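Mannuronan C5-epimerase (Pseudomonas syringae pv. tomato, PDB 4NK6) converts beta-D-mannuronate residues of alginate to alpha-L-guluronate in the periplasm and, within a secretion complex, shields the growing polymer from degradation on its way to the outer membrane. Local coordinates at residues P28-L33 / G328-Y333; D243-F248 / D265-G270; V369-N374 / D407-Q412; V381-G386 / G419-S424. All coordinates share one frame; numbering follows the deposited sequence.

Interaction 1: residues P28-L33 / G328-Y333; sequences PVLPDL and GNIVAY
Leu30 grips Tyr333 and Ile330 with its two methyls, one for each. CD1 meets the tyrosine ring at its edge, in plane, 3.6 Å from Tyr333 CE2, while CD2 lies 4.0 Å from Ile330 CG2. The fork of a leucine suits this place, since one branch can serve the aromatic rim and the other an aliphatic chain. On the CD1 side, Ala332 offers just a methyl, its CB 4.4 Å from Leu30 CD1. Ile330 turns CG2 anti to its own backbone N (chi1 -63° for CG1), and this branch is shared with the proline, whose ring carbon Pro28 CB sits 4.1 Å away.

Residues 330-332 are a strand of the wall of the right-handed parallel beta-helix, and 28-33 is an irregular N-terminal segment lying on its outer side, across several coils: farther along it, Pro31 and Leu33 reach Phe308, and Leu33 also touches Ile281.

Toward solvent the fit slackens. Pro28 and Tyr333 face each other tip to tip, yet Pro28 CD comes no nearer than 4.2 Å to Tyr333 OH. A water joins the two residues instead, donating a hydrogen bond to Pro28 O at 2.8 Å and hydrogen bonding to Tyr333 OH at 2.7 Å. Proline, with no N-H to satisfy, suits such a border, and the phenol lets Tyr333 combine a greasy edge with a wet tip. The ring of Trp355 meets that of Tyr333 as well.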
loop_
_atom_site.group_PDB
_atom_site.type_symbol
_atom_site.label_atom_id
_atom_site.label_comp_id
_atom_site.label_asym_id
_atom_site.label_seq_id
_atom_site.Cartn_x
_atom_site.Cartn_y
_atom_site.Cartn_z
ATOM N N PRO A 28 3.049 24.188 3.357
ATOM C CA PRO A 28 1.902 23.372 3.761
ATOM C C PRO A 28 1.955 22.944 5.221
ATOM O O PRO A 28 3.039 22.762 5.786
ATOM C CB PRO A 28 1.998 22.148 2.844
ATOM C CG PRO A 28 3.416 22.105 2.401
ATOM C CD PRO A 28 3.834 23.538 2.293
ATOM N N VAL A 29 0.776 22.808 5.817
ATOM C CA VAL A 29 0.640 22.282 7.168
ATOM C C VAL A 29 0.487 20.773 7.077
ATOM O O VAL A 29 -0.496 20.262 6.541
ATOM C CB VAL A 29 -0.578 22.888 7.881
ATOM C CG1 VAL A 29 -0.773 22.240 9.246
ATOM C CG2 VAL A 29 -0.411 24.393 8.016
ATOM N N LEU A 30 1.481 20.057 7.579
ATOM C CA LEU A 30 1.505 18.611 7.432
ATOM C C LEU A 30 1.091 17.968 8.748
ATOM O O LEU A 30 1.381 18.505 9.809
ATOM C CB LEU A 30 2.901 18.150 7.009
ATOM C CG LEU A 30 3.376 18.703 5.664
ATOM C CD1 LEU A 30 4.831 18.365 5.444
ATOM C CD2 LEU A 30 2.516 18.155 4.529
ATOM N N PRO A 31 0.387 16.827 8.673
ATOM C CA PRO A 31 -0.085 16.126 9.868
ATOM C C PRO A 31 1.066 15.821 10.815
ATOM O O PRO A 31 2.169 15.488 10.369
ATOM C CB PRO A 31 -0.650 14.814 9.307
ATOM C CG PRO A 31 -1.004 15.129 7.897
ATOM C CD PRO A 31 -0.003 16.135 7.431
ATOM N N ASP A 32 0.802 15.944 12.108
ATOM C CA ASP A 32 1.761 15.601 13.142
ATOM C C ASP A 32 1.900 14.077 13.177
ATOM O O ASP A 32 0.904 13.369 13.136
ATOM C CB ASP A 32 1.263 16.162 14.481
ATOM C CG ASP A 32 2.106 15.729 15.652
ATOM O OD1 ASP A 32 3.311 15.469 15.466
ATOM O OD2 ASP A 32 1.555 15.653 16.770
ATOM N N LEU A 33 3.133 13.579 13.223
ATOM C CA LEU A 33 3.380 12.135 13.192
ATOM C C LEU A 33 3.774 11.585 14.562
ATOM O O LEU A 33 3.930 10.370 14.733
ATOM C CB LEU A 33 4.491 11.806 12.193
ATOM C CG LEU A 33 4.312 12.277 10.750
ATOM C CD1 LEU A 33 5.563 11.963 9.940
ATOM C CD2 LEU A 33 3.089 11.627 10.128
ATOM N N GLY A 328 -6.399 16.901 -4.656
ATOM C CA GLY A 328 -6.408 17.513 -3.337
ATOM C C GLY A 328 -5.263 17.042 -2.461
ATOM O O GLY A 328 -5.292 17.193 -1.230
ATOM N N ASN A 329 -4.238 16.487 -3.094
ATOM C CA ASN A 329 -3.144 15.877 -2.347
ATOM C C ASN A 329 -1.976 16.811 -2.136
ATOM O O ASN A 329 -1.783 17.761 -2.889
ATOM C CB ASN A 329 -2.665 14.607 -3.057
ATOM C CG ASN A 329 -3.758 13.572 -3.171
ATOM O OD1 ASN A 329 -4.173 12.999 -2.168
ATOM N ND2 ASN A 329 -4.240 13.333 -4.393
ATOM N N ILE A 330 -1.186 16.522 -1.111
ATOM C CA ILE A 330 0.051 17.249 -0.879
ATOM C C ILE A 330 1.227 16.280 -0.930
ATOM O O ILE A 330 1.294 15.309 -0.169
ATOM C CB ILE A 330 0.031 18.035 0.455
ATOM C CG1 ILE A 330 -1.066 19.104 0.416
ATOM C CG2 ILE A 330 1.371 18.696 0.689
ATOM C CD1 ILE A 330 -1.284 19.820 1.740
ATOM N N VAL A 331 2.134 16.545 -1.862
ATOM C CA VAL A 331 3.341 15.755 -2.029
ATOM C C VAL A 331 4.518 16.663 -1.660
ATOM O O VAL A 331 4.829 17.601 -2.393
ATOM C CB VAL A 331 3.442 15.261 -3.487
ATOM C CG1 VAL A 331 4.708 14.453 -3.702
ATOM C CG2 VAL A 331 2.219 14.414 -3.823
ATOM N N ALA A 332 5.150 16.409 -0.514
ATOM C CA ALA A 332 6.085 17.387 0.057
ATOM C C ALA A 332 7.380 16.810 0.635
ATOM O O ALA A 332 7.371 15.789 1.320
ATOM C CB ALA A 332 5.382 18.236 1.107
ATOM N N TYR A 333 8.491 17.488 0.359
ATOM C CA TYR A 333 9.777 17.189 0.992
ATOM C C TYR A 333 10.241 15.741 0.811
ATOM O O TYR A 333 10.914 15.188 1.681
ATOM C CB TYR A 333 9.734 17.523 2.488
ATOM C CG TYR A 333 9.179 18.893 2.820
ATOM C CD1 TYR A 333 9.862 20.054 2.459
ATOM C CD2 TYR A 333 7.987 19.026 3.516
ATOM C CE1 TYR A 333 9.360 21.307 2.769
ATOM C CE2 TYR A 333 7.479 20.277 3.833
ATOM C CZ TYR A 333 8.167 21.411 3.459
ATOM O OH TYR A 333 7.658 22.654 3.786
HETATM O O HOH W 1 5.789 22.557 5.674
#

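Interaction 2: residues D243-F248 / D265-G270; sequences DMWYGF and DNIVYG
Tyr246 and Tyr269 occupy equivalent places on successive coils of the right-handed parallel beta-helix, at a corner where the chain passes from one face to the next. Their side chains run side by side and meet edge to face: the rim of Tyr269 turns onto Tyr246, with CD2 above the ring centre, centroids 5.0 Å apart and planes at 60°. Next to them Val268 puts CG2 over the six-membered ring of Trp245, 3.5 Å from its centroid, in a CH-pi contact. Having CG1 anti to the backbone N (chi1 -175°) leaves CG2 as the branch for tryptophan and sends CG1 over a face of Tyr269, so a beta-branched residue wedges between two aromatics.

The backbones are stitched by Ile267 N to Met244 O (2.8 Å), Val268 N to Trp245 O (2.9 Å) and Gly247 N to Tyr269 O (3.1 Å). Asn266 adds a side-chain acceptor: its OD1 receives Met244 N at 2.9 Å, in plane and on a lone pair. Gly247 suits the tight corner, for a CB there would collide with Gly270 O.

Asp243 turns away from 265-270, its OD2 in a salt bridge with Arg183 and a hydrogen bond with Ser203. Tyr212, from the preceding coil, stacks on Tyr246, while Tyr269 lies about 6 Å, side chain to side chain, from His274, the inferred proton acceptor; strands 246-251 and 269-274 continue side by side from this corner.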
loop_
_atom_site.group_PDB
_atom_site.type_symbol
_atom_site.label_atom_id
_atom_site.label_comp_id
_atom_site.label_asym_id
_atom_site.label_seq_id
_atom_site.Cartn_x
_atom_site.Cartn_y
_atom_site.Cartn_z
ATOM N N ASP A 243 9.865 -8.382 -1.018
ATOM C CA ASP A 243 9.471 -9.465 -1.924
ATOM C C ASP A 243 7.947 -9.653 -1.998
ATOM O O ASP A 243 7.461 -10.734 -2.350
ATOM C CB ASP A 243 10.152 -10.783 -1.524
ATOM C CG ASP A 243 10.138 -11.813 -2.654
ATOM O OD1 ASP A 243 10.565 -11.458 -3.767
ATOM O OD2 ASP A 243 9.672 -12.952 -2.441
ATOM N N MET A 244 7.207 -8.601 -1.646
ATOM C CA MET A 244 5.750 -8.606 -1.705
ATOM C C MET A 244 5.290 -8.318 -3.128
ATOM O O MET A 244 5.937 -7.555 -3.849
ATOM C CB MET A 244 5.175 -7.521 -0.788
ATOM C CG MET A 244 5.849 -7.417 0.601
ATOM S SD MET A 244 5.223 -8.547 1.852
ATOM C CE MET A 244 3.618 -7.804 2.170
ATOM N N TRP A 245 4.162 -8.896 -3.529
ATOM C CA TRP A 245 3.588 -8.575 -4.847
ATOM C C TRP A 245 3.245 -7.077 -4.919
ATOM O O TRP A 245 3.758 -6.361 -5.784
ATOM C CB TRP A 245 2.383 -9.484 -5.146
ATOM C CG TRP A 245 1.684 -9.218 -6.450
ATOM C CD1 TRP A 245 0.476 -8.611 -6.614
ATOM C CD2 TRP A 245 2.138 -9.572 -7.765
ATOM N NE1 TRP A 245 0.155 -8.548 -7.948
ATOM C CE2 TRP A 245 1.154 -9.138 -8.676
ATOM C CE3 TRP A 245 3.285 -10.202 -8.261
ATOM C CZ2 TRP A 245 1.282 -9.307 -10.060
ATOM C CZ3 TRP A 245 3.406 -10.376 -9.642
ATOM C CH2 TRP A 245 2.412 -9.923 -10.520
ATOM N N TYR A 246 2.392 -6.606 -4.005
ATOM C CA TYR A 246 2.306 -5.178 -3.671
ATOM C C TYR A 246 2.704 -5.065 -2.212
ATOM O O TYR A 246 2.188 -5.804 -1.373
ATOM C CB TYR A 246 0.885 -4.606 -3.781
ATOM C CG TYR A 246 0.198 -4.649 -5.140
ATOM C CD1 TYR A 246 0.828 -5.154 -6.275
ATOM C CD2 TYR A 246 -1.099 -4.178 -5.272
ATOM C CE1 TYR A 246 0.159 -5.186 -7.519
ATOM C CE2 TYR A 246 -1.764 -4.210 -6.487
ATOM C CZ TYR A 246 -1.137 -4.710 -7.602
ATOM O OH TYR A 246 -1.835 -4.716 -8.787
ATOM N N GLY A 247 3.608 -4.147 -1.892
ATOM C CA GLY A 247 3.975 -3.946 -0.502
ATOM C C GLY A 247 2.790 -3.522 0.347
ATOM O O GLY A 247 2.635 -3.972 1.487
ATOM N N PHE A 248 1.959 -2.641 -0.200
ATOM C CA PHE A 248 0.753 -2.181 0.491
ATOM C C PHE A 248 -0.325 -1.860 -0.536
ATOM O O PHE A 248 -0.042 -1.278 -1.578
ATOM C CB PHE A 248 1.036 -0.931 1.332
ATOM C CG PHE A 248 -0.215 -0.294 1.941
ATOM C CD1 PHE A 248 -0.940 0.674 1.248
ATOM C CD2 PHE A 248 -0.653 -0.661 3.204
ATOM C CE1 PHE A 248 -2.080 1.258 1.794
ATOM C CE2 PHE A 248 -1.792 -0.073 3.768
ATOM C CZ PHE A 248 -2.507 0.891 3.058
ATOM N N ASP A 265 12.559 -4.116 -2.537
ATOM C CA ASP A 265 12.583 -5.223 -3.485
ATOM C C ASP A 265 11.217 -5.892 -3.638
ATOM O O ASP A 265 11.122 -7.117 -3.769
ATOM C CB ASP A 265 13.628 -6.259 -3.046
ATOM C CG ASP A 265 14.976 -5.620 -2.745
ATOM O OD1 ASP A 265 15.410 -4.763 -3.539
ATOM O OD2 ASP A 265 15.586 -5.951 -1.708
ATOM N N ASN A 266 10.157 -5.098 -3.603
ATOM C CA ASN A 266 8.833 -5.642 -3.888
ATOM C C ASN A 266 8.618 -5.783 -5.384
ATOM O O ASN A 266 9.342 -5.179 -6.172
ATOM C CB ASN A 266 7.760 -4.793 -3.226
ATOM C CG ASN A 266 7.919 -4.779 -1.721
ATOM O OD1 ASN A 266 7.785 -5.816 -1.074
ATOM N ND2 ASN A 266 8.254 -3.622 -1.161
ATOM N N ILE A 267 7.638 -6.587 -5.784
ATOM C CA ILE A 267 7.562 -6.982 -7.180
ATOM C C ILE A 267 6.933 -5.914 -8.077
ATOM O O ILE A 267 7.591 -5.393 -8.981
ATOM C CB ILE A 267 6.825 -8.336 -7.371
ATOM C CG1 ILE A 267 7.337 -9.377 -6.370
ATOM C CG2 ILE A 267 6.950 -8.805 -8.820
ATOM C CD1 ILE A 267 8.855 -9.605 -6.386
ATOM N N VAL A 268 5.663 -5.596 -7.850
ATOM C CA VAL A 268 4.987 -4.651 -8.732
ATOM C C VAL A 268 5.033 -3.212 -8.211
ATOM O O VAL A 268 5.482 -2.312 -8.913
ATOM C CB VAL A 268 3.521 -5.059 -9.036
ATOM C CG1 VAL A 268 2.913 -4.093 -10.057
ATOM C CG2 VAL A 268 3.456 -6.487 -9.584
ATOM N N TYR A 269 4.540 -3.000 -6.993
ATOM C CA TYR A 269 4.512 -1.675 -6.380
ATOM C C TYR A 269 5.057 -1.770 -4.966
ATOM O O TYR A 269 4.942 -2.819 -4.327
ATOM C CB TYR A 269 3.076 -1.152 -6.267
ATOM C CG TYR A 269 2.308 -1.013 -7.570
ATOM C CD1 TYR A 269 2.807 -0.249 -8.618
ATOM C CD2 TYR A 269 1.062 -1.613 -7.730
ATOM C CE1 TYR A 269 2.101 -0.099 -9.798
ATOM C CE2 TYR A 269 0.350 -1.472 -8.909
ATOM C CZ TYR A 269 0.873 -0.709 -9.934
ATOM O OH TYR A 269 0.168 -0.566 -11.106
ATOM N N GLY A 270 5.622 -0.672 -4.468
ATOM C CA GLY A 270 5.913 -0.563 -3.046
ATOM C C GLY A 270 4.641 -0.275 -2.265
ATOM O O GLY A 270 4.151 -1.123 -1.537
HETATM O O HOH W 2 12.320 -9.545 -3.843
#

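Interaction 3: residues V369-N374 / D407-Q412; sequences VRNSVN and DPFDAQ
The amide of Asn371 and the ring of Phe409 are the flat groups here, with planes 34° apart. They cross obliquely: ND2 approaches the ring near Phe409 CD2, 4.1 Å away, a loose touch and not a stack. At the other end of the amide, OD1 rests 3.3 Å from Ala411 CA, a close approach to the main chain of the facing segment. CB completes the side chain's footprint, 3.5 Å from Asp410 O.

Asn371 follows strand 367-370 with a positive phi of 52°, a conformation that asparagine tolerates better than most residues, and its CG lies anti to the carbonyl carbon. Facing it, 407-412 belongs to the long excursion between strands 388-393 and 414-418 of the beta-helix. Ala411 sits at the centre of an inverse gamma turn, closed by Gln412 N to Asp410 O at 2.8 Å. Beyond the turn, Gln412 O points at the Asn371 backbone and makes a CA-H...O contact of 3.3 Å with Asn371 CA. Val373 covers this end with a methyl, its CG1 4.0 Å from Gln412 CB.

The segments share no direct hydrogen bond; a water links them, donating to Asn371 O at 2.8 Å and accepting from Asp410 N at 2.9 Å. The ND2 group of Asn371 is claimed by Glu348 and by the carbonyl of the dimethylated lysine at position 395. The excursion is therefore met by van der Waals and CH...O contacts and a bridging water, while the ND2 of the amide it covers is spent on partners outside both segments.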
loop_
_atom_site.group_PDB
_atom_site.type_symbol
_atom_site.label_atom_id
_atom_site.label_comp_id
_atom_site.label_asym_id
_atom_site.label_seq_id
_atom_site.Cartn_x
_atom_site.Cartn_y
_atom_site.Cartn_z
ATOM N N VAL A 369 3.974 15.817 -15.849
ATOM C CA VAL A 369 2.557 16.082 -15.634
ATOM C C VAL A 369 1.805 15.875 -16.933
ATOM O O VAL A 369 2.027 16.602 -17.893
ATOM C CB VAL A 369 2.321 17.539 -15.172
ATOM C CG1 VAL A 369 0.842 17.783 -14.919
ATOM C CG2 VAL A 369 3.138 17.844 -13.912
ATOM N N ARG A 370 0.917 14.886 -16.962
ATOM C CA ARG A 370 0.161 14.586 -18.169
ATOM C C ARG A 370 -1.328 14.817 -17.915
ATOM O O ARG A 370 -1.870 14.314 -16.931
ATOM C CB ARG A 370 0.399 13.134 -18.613
ATOM C CG ARG A 370 -0.221 12.779 -19.984
ATOM C CD ARG A 370 -0.086 11.282 -20.302
ATOM N NE ARG A 370 -1.100 10.463 -19.630
ATOM C CZ ARG A 370 -1.146 9.131 -19.678
ATOM N NH1 ARG A 370 -2.113 8.475 -19.047
ATOM N NH2 ARG A 370 -0.230 8.453 -20.361
ATOM N N ASN A 371 -1.967 15.590 -18.794
ATOM C CA ASN A 371 -3.421 15.788 -18.755
ATOM C C ASN A 371 -3.952 16.213 -17.394
ATOM O O ASN A 371 -5.030 15.777 -16.993
ATOM C CB ASN A 371 -4.164 14.514 -19.183
ATOM C CG ASN A 371 -3.992 14.195 -20.658
ATOM O OD1 ASN A 371 -3.772 15.085 -21.478
ATOM N ND2 ASN A 371 -4.104 12.918 -21.002
ATOM N N SER A 372 -3.194 17.042 -16.681
ATOM C CA SER A 372 -3.595 17.482 -15.347
ATOM C C SER A 372 -3.594 19.006 -15.256
ATOM O O SER A 372 -2.639 19.658 -15.690
ATOM C CB SER A 372 -2.634 16.900 -14.297
ATOM O OG SER A 372 -2.499 15.499 -14.465
ATOM N N VAL A 373 -4.649 19.580 -14.683
ATOM C CA VAL A 373 -4.715 21.037 -14.534
ATOM C C VAL A 373 -4.577 21.496 -13.084
ATOM O O VAL A 373 -4.810 20.723 -12.157
ATOM C CB VAL A 373 -6.012 21.634 -15.131
ATOM C CG1 VAL A 373 -6.050 21.432 -16.636
ATOM C CG2 VAL A 373 -7.243 21.041 -14.459
ATOM N N ASN A 374 -4.197 22.760 -12.905
ATOM C CA ASN A 374 -4.073 23.376 -11.583
ATOM C C ASN A 374 -3.065 22.655 -10.702
ATOM O O ASN A 374 -3.290 22.456 -9.506
ATOM C CB ASN A 374 -5.426 23.472 -10.879
ATOM C CG ASN A 374 -6.422 24.301 -11.651
ATOM O OD1 ASN A 374 -6.075 25.324 -12.242
ATOM N ND2 ASN A 374 -7.670 23.858 -11.666
ATOM N N ASP A 407 -12.753 5.931 -15.733
ATOM C CA ASP A 407 -11.665 6.887 -15.556
ATOM C C ASP A 407 -11.684 7.964 -16.641
ATOM O O ASP A 407 -10.855 7.946 -17.557
ATOM C CB ASP A 407 -10.318 6.159 -15.554
ATOM C CG ASP A 407 -10.235 5.090 -14.482
ATOM O OD1 ASP A 407 -10.530 5.400 -13.307
ATOM O OD2 ASP A 407 -9.883 3.936 -14.811
ATOM N N PRO A 408 -12.641 8.903 -16.553
ATOM C CA PRO A 408 -12.674 9.977 -17.550
ATOM C C PRO A 408 -11.447 10.872 -17.429
ATOM O O PRO A 408 -10.817 10.926 -16.371
ATOM C CB PRO A 408 -13.952 10.748 -17.204
ATOM C CG PRO A 408 -14.241 10.406 -15.781
ATOM C CD PRO A 408 -13.747 9.008 -15.583
ATOM N N PHE A 409 -11.108 11.552 -18.516
ATOM C CA PHE A 409 -9.911 12.378 -18.561
ATOM C C PHE A 409 -10.184 13.585 -19.438
ATOM O O PHE A 409 -11.149 13.604 -20.197
ATOM C CB PHE A 409 -8.743 11.588 -19.157
ATOM C CG PHE A 409 -8.821 11.435 -20.651
ATOM C CD1 PHE A 409 -9.633 10.467 -21.221
ATOM C CD2 PHE A 409 -8.097 12.273 -21.486
ATOM C CE1 PHE A 409 -9.712 10.328 -22.596
ATOM C CE2 PHE A 409 -8.175 12.144 -22.860
ATOM C CZ PHE A 409 -8.985 11.166 -23.418
ATOM N N ASP A 410 -9.315 14.583 -19.346
ATOM C CA ASP A 410 -9.393 15.730 -20.237
ATOM C C ASP A 410 -7.991 16.154 -20.678
ATOM O O ASP A 410 -7.102 16.365 -19.845
ATOM C CB ASP A 410 -10.131 16.888 -19.564
ATOM C CG ASP A 410 -10.291 18.079 -20.481
ATOM O OD1 ASP A 410 -10.499 17.865 -21.694
ATOM O OD2 ASP A 410 -10.195 19.226 -19.992
ATOM N N ALA A 411 -7.799 16.261 -21.990
ATOM C CA ALA A 411 -6.484 16.535 -22.566
ATOM C C ALA A 411 -6.062 18.002 -22.426
ATOM O O ALA A 411 -5.892 18.707 -23.418
ATOM C CB ALA A 411 -6.443 16.101 -24.031
ATOM N N GLN A 412 -5.900 18.456 -21.188
ATOM C CA GLN A 412 -5.389 19.796 -20.924
ATOM C C GLN A 412 -4.356 19.731 -19.805
ATOM O O GLN A 412 -4.464 18.905 -18.888
ATOM C CB GLN A 412 -6.514 20.759 -20.544
ATOM C CG GLN A 412 -7.623 20.861 -21.571
ATOM C CD GLN A 412 -8.263 22.233 -21.611
ATOM O OE1 GLN A 412 -7.663 23.193 -22.096
ATOM N NE2 GLN A 412 -9.490 22.333 -21.104
HETATM O O HOH W 3 -7.500 14.497 -17.144
#

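Interaction 4: residues V381-G386 / G419-S424; sequences VAMANG and GGELSS
Met383 lies across Ser423 on the neighbouring strand, and its side chain can be followed atom by atom. CB stands 3.6 Å from Ser423 O. CG, anti to the carbonyl carbon, comes to 3.3 Å from Ser423 OG, and SD passes the same oxygen at 3.4 Å. The chain then turns about the CG-SD bond (chi3 66°), which keeps CE close, 3.4 Å from Ser423 OG, and brings it toward Ser424 OG. A flexible, unbranched thioether can bend round the small hydroxyl in this way; a crystal neighbour also touches it, so its exact course may owe something to the lattice.

Ser423 OG is itself held. It sits between its backbone N and carbonyl carbon (chi1 60°) and donates to Glu421 OE1 at 2.8 Å, onto the carboxylate's anti lone pair. Glu421 reaches it by extending over the same face, two residues back along the strand.

The other face is apolar: Ala382 CB meets Leu422 CD2 at 3.8 Å, the leucine reaching across to a partner that is little more than backbone. Between the strands, Ala382 N binds Glu421 O at 2.8 Å, Ser423 N binds Ala382 O, and Ala384 N closes on Ser423 O at 3.2 Å.

After the strand Asn385 turns its amide to Asn425 on the next coil and to Asn362 on the one before. Strands 381-383 and 421-423, in register and only 4° from parallel, with a mixed outer face and an aliphatic inner one and asparagines aligned at the following turn, have the build of adjoining coils in a right-handed parallel beta-helix.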
loop_
_atom_site.group_PDB
_atom_site.type_symbol
_atom_site.label_atom_id
_atom_site.label_comp_id
_atom_site.label_asym_id
_atom_site.label_seq_id
_atom_site.Cartn_x
_atom_site.Cartn_y
_atom_site.Cartn_z
ATOM N N VAL A 381 13.082 21.069 -6.248
ATOM C CA VAL A 381 14.396 21.018 -6.852
ATOM C C VAL A 381 14.449 19.799 -7.762
ATOM O O VAL A 381 14.263 18.673 -7.302
ATOM C CB VAL A 381 15.486 20.903 -5.785
ATOM C CG1 VAL A 381 16.822 20.657 -6.440
ATOM C CG2 VAL A 381 15.517 22.167 -4.907
ATOM N N ALA A 382 14.682 20.029 -9.052
ATOM C CA ALA A 382 14.823 18.943 -10.016
ATOM C C ALA A 382 16.185 19.067 -10.673
ATOM O O ALA A 382 16.428 19.973 -11.471
ATOM C CB ALA A 382 13.714 19.000 -11.073
ATOM N N MET A 383 17.079 18.151 -10.332
ATOM C CA MET A 383 18.452 18.258 -10.776
ATOM C C MET A 383 18.985 16.951 -11.316
ATOM O O MET A 383 18.712 15.884 -10.763
ATOM C CB MET A 383 19.340 18.706 -9.614
ATOM C CG MET A 383 19.354 20.204 -9.366
ATOM S SD MET A 383 20.802 20.669 -8.376
ATOM C CE MET A 383 22.136 20.292 -9.517
ATOM N N ALA A 384 19.752 17.052 -12.392
ATOM C CA ALA A 384 20.526 15.929 -12.901
ATOM C C ALA A 384 19.664 14.765 -13.377
ATOM O O ALA A 384 20.136 13.637 -13.449
ATOM C CB ALA A 384 21.547 15.453 -11.844
ATOM N N ASN A 385 18.403 15.036 -13.694
ATOM C CA ASN A 385 17.562 14.012 -14.288
ATOM C C ASN A 385 17.977 13.799 -15.722
ATOM O O ASN A 385 18.512 14.707 -16.355
ATOM C CB ASN A 385 16.083 14.387 -14.176
ATOM C CG ASN A 385 15.632 14.495 -12.729
ATOM O OD1 ASN A 385 15.425 13.484 -12.059
ATOM N ND2 ASN A 385 15.508 15.722 -12.231
ATOM N N GLY A 386 17.746 12.597 -16.235
ATOM C CA GLY A 386 18.215 12.245 -17.565
ATOM C C GLY A 386 17.562 13.070 -18.659
ATOM O O GLY A 386 18.179 13.369 -19.680
ATOM N N GLY A 419 9.483 29.403 -7.276
ATOM C CA GLY A 419 10.688 29.109 -6.521
ATOM C C GLY A 419 11.348 27.803 -6.912
ATOM O O GLY A 419 11.098 27.268 -7.990
ATOM N N GLY A 420 12.194 27.287 -6.025
ATOM C CA GLY A 420 12.916 26.058 -6.280
ATOM C C GLY A 420 13.953 26.193 -7.372
ATOM O O GLY A 420 14.341 27.299 -7.753
ATOM N N GLU A 421 14.406 25.057 -7.888
ATOM C CA GLU A 421 15.501 25.063 -8.845
ATOM C C GLU A 421 15.411 23.921 -9.854
ATOM O O GLU A 421 15.081 22.791 -9.503
ATOM C CB GLU A 421 16.844 25.023 -8.099
ATOM C CG GLU A 421 18.042 24.826 -9.005
ATOM C CD GLU A 421 19.361 25.139 -8.325
ATOM O OE1 GLU A 421 20.406 24.722 -8.864
ATOM O OE2 GLU A 421 19.363 25.804 -7.263
ATOM N N LEU A 422 15.704 24.237 -11.109
ATOM C CA LEU A 422 15.803 23.248 -12.172
ATOM C C LEU A 422 17.180 23.399 -12.762
ATOM O O LEU A 422 17.472 24.438 -13.344
ATOM C CB LEU A 422 14.780 23.551 -13.272
ATOM C CG LEU A 422 13.351 23.794 -12.800
ATOM C CD1 LEU A 422 12.426 24.166 -13.963
ATOM C CD2 LEU A 422 12.823 22.564 -12.052
ATOM N N SER A 423 18.041 22.394 -12.618
ATOM C CA SER A 423 19.388 22.531 -13.172
ATOM C C SER A 423 20.081 21.206 -13.465
ATOM O O SER A 423 19.742 20.179 -12.881
ATOM C CB SER A 423 20.258 23.412 -12.269
ATOM O OG SER A 423 20.369 22.855 -10.978
ATOM N N SER A 424 21.023 21.243 -14.405
ATOM C CA SER A 424 21.812 20.069 -14.802
ATOM C C SER A 424 20.993 18.911 -15.368
ATOM O O SER A 424 21.475 17.783 -15.410
ATOM C CB SER A 424 22.665 19.557 -13.635
ATOM O OG SER A 424 23.465 20.587 -13.099
#

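How the interactions relate
Interactions 2 and 4 are both coil-to-coil pairings, rich in backbone hydrogen bonds, but interaction 2 is buried near the middle of the chain and adds aromatic contacts, whereas interaction 4, toward the C-terminal end, has one mixed face that is partly exposed. Interactions 1 and 3 instead apply irregular segments to the outside of the helix; each lacks direct hydrogen bonds between its segments and has a bridging water. Interaction 1 is a mostly apolar surface contact; interaction 3 is partly buried and rests more on amide and backbone oxygens. Interactions 1 and 4 reach the same group of strands, as interactions 2 and 3 reach another. None touches another: the nearest atoms of interactions 1 and 3 are about 8 Å apart.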